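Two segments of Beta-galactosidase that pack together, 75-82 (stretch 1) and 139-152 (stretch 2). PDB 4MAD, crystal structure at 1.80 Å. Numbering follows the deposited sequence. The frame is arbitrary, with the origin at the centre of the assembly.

Stretch 1, residues 75-82: EEGQFVFE
Stretch 2 (139-152) EKVDAYFDVLFERL

An irregular, extended segment lies along one side of a helix and holds it mainly through two phenylalanine rings, with a salt bridge near one end of the contact. Stretch 2 is helical throughout, part of a helix that begins earlier in the chain. Stretch 1 opens with a type II turn from Glu75 to Gln78, closed by Gln78 N to Glu75 O at 2.9 Å; Gly77 sits at phi/psi 81/-1, where a CB would jam against the preceding carbonyl oxygen. Beyond the turn the chain is extended as far as Val80. Both segments advance in the same direction: Glu76 lies nearest Lys140 (CA to CA 8.8 Å), Phe79 nearest Val147 (CA to CA 8.1 Å) and Phe81 nearest Arg151 (CA to CA 9.0 Å).

Glu76, fully extended (chi1 and chi2 t), meets Lys140, whose m, m, t, t chain leaves CA sideways but brings its ammonium close. Lys140 NZ donates to Glu76 OE2 at 3.0 Å, a hydrogen bond within a salt bridge; these long, oppositely charged side chains span the distance between the backbones.

Phe79 and Phe81 point toward the helix, whereas Val80 between them points away. Both rings take chi1 m, with chi2 -78° and -94°. Val147 (chi1 t) packs against both rings: its CG2 lies over one face of Phe79, 3.8 Å from the ring centroid and 14° off the normal, a CH-pi contact, and its CG1 is near both Phe79 CD1 (3.8 Å) and Phe81 CE2 (3.9 Å). Phe79 CE1 approaches the edge of the Tyr144 ring, 4.5 Å from CD1.

Leu148 (t, p) brings CD1 to the edge of buried Phe81, 4.1 Å from CE1. Arg151 (m, m, t, chi4 107°) lays CG over one face, 4.2 Å from the Phe81 centroid and 9° off the normal; its NH1 is 3.4 Å from Phe81 CD2, which lies over the guanidinium face. Arginine thus offers this ring both methylene and planar cationic surfaces.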

ATOM      1  N   GLU A  75       2.365  11.359 -11.616  1.00 20.26           N
ATOM      2  CA  GLU A  75       3.082  12.577 -11.810  1.00 19.10           C
ATOM      3  C   GLU A  75       2.075  13.699 -11.951  1.00 20.49           C
ATOM      4  O   GLU A  75       1.046  13.517 -12.511  1.00 23.09           O
ATOM      5  CB  GLU A  75       3.973  12.529 -13.051  1.00 20.68           C
ATOM      6  CG  GLU A  75       4.806  11.333 -13.228  1.00 23.72           C
ATOM      7  CD  GLU A  75       5.927  11.287 -12.253  1.00 22.34           C
ATOM      8  OE1 GLU A  75       6.265  12.319 -11.749  1.00 21.38           O
ATOM      9  OE2 GLU A  75       6.408  10.215 -12.003  1.00 23.99           O
ATOM     10  N   GLU A  76       2.541  14.871 -11.541  1.00 20.59           N
ATOM     11  CA  GLU A  76       1.490  15.839 -11.549  1.00 19.18           C
ATOM     12  C   GLU A  76       0.934  16.122 -12.922  1.00 22.05           C
ATOM     13  O   GLU A  76       1.623  16.503 -13.801  1.00 20.85           O
ATOM     14  CB  GLU A  76       1.985  17.145 -10.923  1.00 20.00           C
ATOM     15  CG  GLU A  76       0.920  18.225 -10.814  1.00 20.00           C
ATOM     16  CD  GLU A  76       1.437  19.484 -10.145  1.00 20.00           C
ATOM     17  OE1 GLU A  76       2.636  19.527  -9.800  1.00 20.00           O
ATOM     18  OE2 GLU A  76       0.642  20.430  -9.962  1.00 20.00           O
ATOM     19  N   GLY A  77      -0.303  16.177 -13.078  1.00 20.88           N
ATOM     20  CA  GLY A  77      -0.980  16.438 -14.304  1.00 23.33           C
ATOM     21  C   GLY A  77      -1.105  15.253 -15.212  1.00 26.03           C
ATOM     22  O   GLY A  77      -1.663  15.369 -16.270  1.00 23.88           O
ATOM     23  N   GLN A  78      -0.564  14.124 -14.805  1.00 23.45           N
ATOM     24  CA  GLN A  78      -0.699  12.904 -15.569  1.00 26.90           C
ATOM     25  C   GLN A  78      -1.651  11.982 -14.886  1.00 28.21           C
ATOM     26  O   GLN A  78      -1.326  11.448 -13.901  1.00 26.13           O
ATOM     27  CB  GLN A  78       0.623  12.181 -15.624  1.00 30.39           C
ATOM     28  CG  GLN A  78       0.641  11.048 -16.555  1.00 37.38           C
ATOM     29  CD  GLN A  78       1.608   9.913 -16.214  1.00 43.47           C
ATOM     30  OE1 GLN A  78       2.648  10.112 -15.638  1.00 37.65           O
ATOM     31  NE2 GLN A  78       1.254   8.717 -16.639  1.00 46.46           N
ATOM     32  N   PHE A  79      -2.826  11.801 -15.447  1.00 24.55           N
ATOM     33  CA  PHE A  79      -3.887  11.094 -14.789  1.00 26.49           C
ATOM     34  C   PHE A  79      -4.042   9.696 -15.325  1.00 25.28           C
ATOM     35  O   PHE A  79      -4.015   9.505 -16.475  1.00 26.38           O
ATOM     36  CB  PHE A  79      -5.168  11.887 -14.906  1.00 24.91           C
ATOM     37  CG  PHE A  79      -5.139  13.143 -14.147  1.00 25.38           C
ATOM     38  CD1 PHE A  79      -5.310  13.145 -12.811  1.00 22.05           C
ATOM     39  CD2 PHE A  79      -4.878  14.316 -14.757  1.00 25.78           C
ATOM     40  CE1 PHE A  79      -5.267  14.273 -12.128  1.00 22.34           C
ATOM     41  CE2 PHE A  79      -4.831  15.433 -14.055  1.00 26.53           C
ATOM     42  CZ  PHE A  79      -5.021  15.409 -12.748  1.00 25.94           C
ATOM     43  N   VAL A  80      -4.174   8.724 -14.454  1.00 23.04           N
ATOM     44  CA  VAL A  80      -4.205   7.329 -14.840  1.00 24.92           C
ATOM     45  C   VAL A  80      -5.435   6.600 -14.292  1.00 25.74           C
ATOM     46  O   VAL A  80      -5.623   6.511 -13.133  1.00 22.05           O
ATOM     47  CB  VAL A  80      -2.939   6.581 -14.348  1.00 22.97           C
ATOM     48  CG1 VAL A  80      -3.047   5.146 -14.614  1.00 22.76           C
ATOM     49  CG2 VAL A  80      -1.704   7.125 -15.018  1.00 26.70           C
ATOM     50  N   PHE A  81      -6.276   6.116 -15.195  1.00 25.44           N
ATOM     51  CA  PHE A  81      -7.438   5.339 -14.827  1.00 26.08           C
ATOM     52  C   PHE A  81      -7.595   3.998 -15.589  1.00 24.04           C
ATOM     53  O   PHE A  81      -8.677   3.536 -15.784  1.00 25.36           O
ATOM     54  CB  PHE A  81      -8.722   6.151 -14.836  1.00 24.95           C
ATOM     55  CG  PHE A  81      -8.745   7.265 -13.856  1.00 26.20           C
ATOM     56  CD1 PHE A  81      -9.277   7.112 -12.620  1.00 21.18           C
ATOM     57  CD2 PHE A  81      -8.245   8.474 -14.182  1.00 21.92           C
ATOM     58  CE1 PHE A  81      -9.304   8.134 -11.782  1.00 21.48           C
ATOM     59  CE2 PHE A  81      -8.289   9.462 -13.346  1.00 22.23           C
ATOM     60  CZ  PHE A  81      -8.814   9.311 -12.164  1.00 25.80           C
ATOM     61  N   GLU A  82      -6.475   3.384 -15.916  1.00 25.57           N
ATOM     62  CA  GLU A  82      -6.378   2.216 -16.738  1.00 25.06           C
ATOM     63  C   GLU A  82      -5.918   1.026 -15.938  1.00 26.52           C
ATOM     64  O   GLU A  82      -5.258   1.170 -14.942  1.00 22.58           O
ATOM     65  CB  GLU A  82      -5.383   2.489 -17.845  1.00 28.32           C
ATOM     66  CG  GLU A  82      -5.729   3.693 -18.731  1.00 31.49           C
ATOM     67  CD  GLU A  82      -5.463   5.064 -18.103  1.00 41.94           C
ATOM     68  OE1 GLU A  82      -4.322   5.272 -17.768  1.00 40.03           O
ATOM     69  OE2 GLU A  82      -6.361   5.917 -17.994  1.00 35.21           O
ATOM     70  N   GLU A 139      -4.618  23.367  -3.415  1.00 21.13           N
ATOM     71  CA  GLU A 139      -4.623  23.544  -4.832  1.00 21.95           C
ATOM     72  C   GLU A 139      -4.417  22.205  -5.527  1.00 21.14           C
ATOM     73  O   GLU A 139      -4.983  21.961  -6.509  1.00 18.62           O
ATOM     74  CB  GLU A 139      -3.500  24.465  -5.260  1.00 24.67           C
ATOM     75  CG  GLU A 139      -3.711  25.898  -4.867  1.00 34.63           C
ATOM     76  CD  GLU A 139      -2.737  26.877  -5.524  1.00 45.60           C
ATOM     77  OE1 GLU A 139      -1.845  26.443  -6.258  1.00 45.80           O
ATOM     78  OE2 GLU A 139      -2.877  28.098  -5.275  1.00 47.05           O
ATOM     79  N   LYS A 140      -3.521  21.406  -5.000  1.00 18.39           N
ATOM     80  CA  LYS A 140      -3.274  20.086  -5.548  1.00 18.38           C
ATOM     81  C   LYS A 140      -4.489  19.155  -5.383  1.00 18.82           C
ATOM     82  O   LYS A 140      -4.874  18.482  -6.267  1.00 21.25           O
ATOM     83  CB  LYS A 140      -2.019  19.459  -4.926  1.00 19.25           C
ATOM     84  CG  LYS A 140      -0.758  20.274  -5.064  1.00 16.06           C
ATOM     85  CD  LYS A 140      -0.537  20.818  -6.414  1.00 17.88           C
ATOM     86  CE  LYS A 140       0.846  21.456  -6.514  1.00 21.90           C
ATOM     87  NZ  LYS A 140       0.991  22.268  -7.668  1.00 26.47           N
ATOM     88  N   VAL A 141      -5.083  19.179  -4.217  1.00 18.84           N
ATOM     89  CA  VAL A 141      -6.232  18.355  -3.935  1.00 17.72           C
ATOM     90  C   VAL A 141      -7.395  18.724  -4.891  1.00 19.63           C
ATOM     91  O   VAL A 141      -8.111  17.907  -5.334  1.00 17.29           O
ATOM     92  CB  VAL A 141      -6.681  18.569  -2.503  1.00 20.11           C
ATOM     93  CG1 VAL A 141      -7.970  17.971  -2.212  1.00 20.59           C
ATOM     94  CG2 VAL A 141      -5.632  18.110  -1.537  1.00 16.31           C
ATOM     95  N   ASP A 142      -7.554  20.011  -5.113  1.00 20.77           N
ATOM     96  CA  ASP A 142      -8.644  20.498  -5.901  1.00 23.04           C
ATOM     97  C   ASP A 142      -8.522  20.034  -7.328  1.00 22.66           C
ATOM     98  O   ASP A 142      -9.475  19.674  -7.972  1.00 21.66           O
ATOM     99  CB  ASP A 142      -8.747  22.023  -5.811  1.00 24.70           C
ATOM    100  CG  ASP A 142      -9.602  22.503  -4.642  1.00 29.79           C
ATOM    101  OD1 ASP A 142     -10.411  21.750  -4.143  1.00 34.30           O
ATOM    102  OD2 ASP A 142      -9.454  23.637  -4.217  1.00 26.19           O
ATOM    103  N   ALA A 143      -7.323  20.094  -7.837  1.00 22.85           N
ATOM    104  CA  ALA A 143      -7.096  19.713  -9.199  1.00 22.23           C
ATOM    105  C   ALA A 143      -7.329  18.246  -9.386  1.00 22.41           C
ATOM    106  O   ALA A 143      -7.905  17.835 -10.346  1.00 20.35           O
ATOM    107  CB  ALA A 143      -5.774  20.073  -9.620  1.00 23.03           C
ATOM    108  N   TYR A 144      -6.849  17.471  -8.448  1.00 18.16           N
ATOM    109  CA  TYR A 144      -7.047  16.040  -8.486  1.00 18.75           C
ATOM    110  C   TYR A 144      -8.496  15.662  -8.344  1.00 19.15           C
ATOM    111  O   TYR A 144      -8.988  14.922  -9.090  1.00 21.03           O
ATOM    112  CB  TYR A 144      -6.216  15.376  -7.407  1.00 18.00           C
ATOM    113  CG  TYR A 144      -6.594  13.982  -7.083  1.00 18.59           C
ATOM    114  CD1 TYR A 144      -6.687  13.038  -8.051  1.00 19.96           C
ATOM    115  CD2 TYR A 144      -6.825  13.597  -5.800  1.00 19.89           C
ATOM    116  CE1 TYR A 144      -7.058  11.748  -7.753  1.00 18.48           C
ATOM    117  CE2 TYR A 144      -7.218  12.332  -5.493  1.00 19.43           C
ATOM    118  CZ  TYR A 144      -7.301  11.399  -6.454  1.00 19.47           C
ATOM    119  OH  TYR A 144      -7.654  10.147  -6.123  1.00 19.61           O
ATOM    120  N   PHE A 145      -9.152  16.262  -7.395  1.00 18.49           N
ATOM    121  CA  PHE A 145     -10.539  16.001  -7.144  1.00 21.41           C
ATOM    122  C   PHE A 145     -11.395  16.375  -8.359  1.00 20.87           C
ATOM    123  O   PHE A 145     -12.344  15.748  -8.657  1.00 16.90           O
ATOM    124  CB  PHE A 145     -11.029  16.708  -5.891  1.00 19.83           C
ATOM    125  CG  PHE A 145     -10.925  15.876  -4.617  1.00 21.31           C
ATOM    126  CD1 PHE A 145     -10.174  14.756  -4.557  1.00 23.65           C
ATOM    127  CD2 PHE A 145     -11.591  16.241  -3.496  1.00 22.36           C
ATOM    128  CE1 PHE A 145     -10.111  14.039  -3.381  1.00 20.46           C
ATOM    129  CE2 PHE A 145     -11.487  15.524  -2.358  1.00 22.69           C
ATOM    130  CZ  PHE A 145     -10.762  14.445  -2.322  1.00 19.09           C
ATOM    131  N   ASP A 146     -11.006  17.424  -9.051  1.00 22.74           N
ATOM    132  CA  ASP A 146     -11.789  17.774 -10.214  1.00 24.39           C
ATOM    133  C   ASP A 146     -11.795  16.631 -11.187  1.00 23.25           C
ATOM    134  O   ASP A 146     -12.786  16.354 -11.757  1.00 25.10           O
ATOM    135  CB  ASP A 146     -11.215  18.953 -10.952  1.00 25.49           C
ATOM    136  CG  ASP A 146     -11.503  20.253 -10.291  1.00 28.42           C
ATOM    137  OD1 ASP A 146     -12.296  20.311  -9.388  1.00 30.40           O
ATOM    138  OD2 ASP A 146     -10.865  21.227 -10.657  1.00 31.82           O
ATOM    139  N   VAL A 147     -10.664  16.011 -11.433  1.00 22.55           N
ATOM    140  CA  VAL A 147     -10.631  14.884 -12.330  1.00 20.70           C
ATOM    141  C   VAL A 147     -11.315  13.666 -11.780  1.00 20.47           C
ATOM    142  O   VAL A 147     -12.077  13.019 -12.417  1.00 20.52           O
ATOM    143  CB  VAL A 147      -9.189  14.555 -12.705  1.00 21.41           C
ATOM    144  CG1 VAL A 147      -9.079  13.319 -13.458  1.00 23.75           C
ATOM    145  CG2 VAL A 147      -8.638  15.628 -13.547  1.00 25.96           C
ATOM    146  N   LEU A 148     -10.984  13.362 -10.559  1.00 18.86           N
ATOM    147  CA  LEU A 148     -11.532  12.155 -10.013  1.00 20.80           C
ATOM    148  C   LEU A 148     -13.049  12.144  -9.973  1.00 18.94           C
ATOM    149  O   LEU A 148     -13.633  11.214 -10.347  1.00 20.66           O
ATOM    150  CB  LEU A 148     -11.031  11.949  -8.596  1.00 15.91           C
ATOM    151  CG  LEU A 148     -11.692  10.814  -7.849  1.00 19.49           C
ATOM    152  CD1 LEU A 148     -11.271   9.530  -8.416  1.00 16.01           C
ATOM    153  CD2 LEU A 148     -11.443  10.859  -6.346  1.00 18.88           C
ATOM    154  N   PHE A 149     -13.664  13.209  -9.513  1.00 19.69           N
ATOM    155  CA  PHE A 149     -15.104  13.262  -9.391  1.00 20.75           C
ATOM    156  C   PHE A 149     -15.885  13.228 -10.726  1.00 22.93           C
ATOM    157  O   PHE A 149     -16.993  12.793 -10.812  1.00 20.89           O
ATOM    158  CB  PHE A 149     -15.549  14.329  -8.420  1.00 20.27           C
ATOM    159  CG  PHE A 149     -15.377  13.918  -7.004  1.00 22.33           C
ATOM    160  CD1 PHE A 149     -16.325  13.215  -6.360  1.00 21.92           C
ATOM    161  CD2 PHE A 149     -14.209  14.172  -6.365  1.00 24.39           C
ATOM    162  CE1 PHE A 149     -16.136  12.858  -5.107  1.00 25.46           C
ATOM    163  CE2 PHE A 149     -14.023  13.776  -5.084  1.00 22.30           C
ATOM    164  CZ  PHE A 149     -14.972  13.124  -4.468  1.00 21.26           C
ATOM    165  N   GLU A 150     -15.214  13.719 -11.730  1.00 23.66           N
ATOM    166  CA  GLU A 150     -15.717  13.690 -13.066  1.00 26.68           C
ATOM    167  C   GLU A 150     -15.879  12.253 -13.509  1.00 25.66           C
ATOM    168  O   GLU A 150     -16.771  11.958 -14.195  1.00 26.82           O
ATOM    169  CB  GLU A 150     -14.803  14.456 -14.008  1.00 28.75           C
ATOM    170  CG  GLU A 150     -15.410  14.714 -15.327  1.00 39.59           C
ATOM    171  CD  GLU A 150     -14.499  15.478 -16.295  1.00 50.34           C
ATOM    172  OE1 GLU A 150     -13.994  16.544 -15.954  1.00 49.88           O
ATOM    173  OE2 GLU A 150     -14.304  15.004 -17.428  1.00 55.63           O
ATOM    174  N   ARG A 151     -14.945  11.398 -13.156  1.00 23.31           N
ATOM    175  CA  ARG A 151     -15.048   9.999 -13.421  1.00 23.47           C
ATOM    176  C   ARG A 151     -16.105   9.299 -12.585  1.00 23.82           C
ATOM    177  O   ARG A 151     -16.780   8.458 -13.063  1.00 24.73           O
ATOM    178  CB  ARG A 151     -13.718   9.270 -13.282  1.00 25.84           C
ATOM    179  CG  ARG A 151     -12.539   9.874 -13.990  1.00 28.15           C
ATOM    180  CD  ARG A 151     -12.581   9.879 -15.449  1.00 30.67           C
ATOM    181  NE  ARG A 151     -11.439  10.564 -16.012  1.00 36.24           N
ATOM    182  CZ  ARG A 151     -10.444   9.954 -16.612  1.00 32.64           C
ATOM    183  NH1 ARG A 151     -10.446   8.655 -16.769  1.00 34.63           N
ATOM    184  NH2 ARG A 151      -9.483  10.664 -17.109  1.00 32.49           N
ATOM    185  N   LEU A 152     -16.167   9.622 -11.316  1.00 21.52           N
ATOM    186  CA  LEU A 152     -17.129   9.077 -10.406  1.00 21.36           C
ATOM    187  C   LEU A 152     -18.571   9.545 -10.618  1.00 23.16           C
ATOM    188  O   LEU A 152     -19.482   8.907 -10.197  1.00 22.18           O
ATOM    189  CB  LEU A 152     -16.739   9.314  -8.964  1.00 20.83           C
ATOM    190  CG  LEU A 152     -15.407   8.812  -8.472  1.00 22.52           C
ATOM    191  CD1 LEU A 152     -15.221   9.188  -7.043  1.00 22.92           C
ATOM    192  CD2 LEU A 152     -15.348   7.340  -8.624  1.00 23.30           C
TER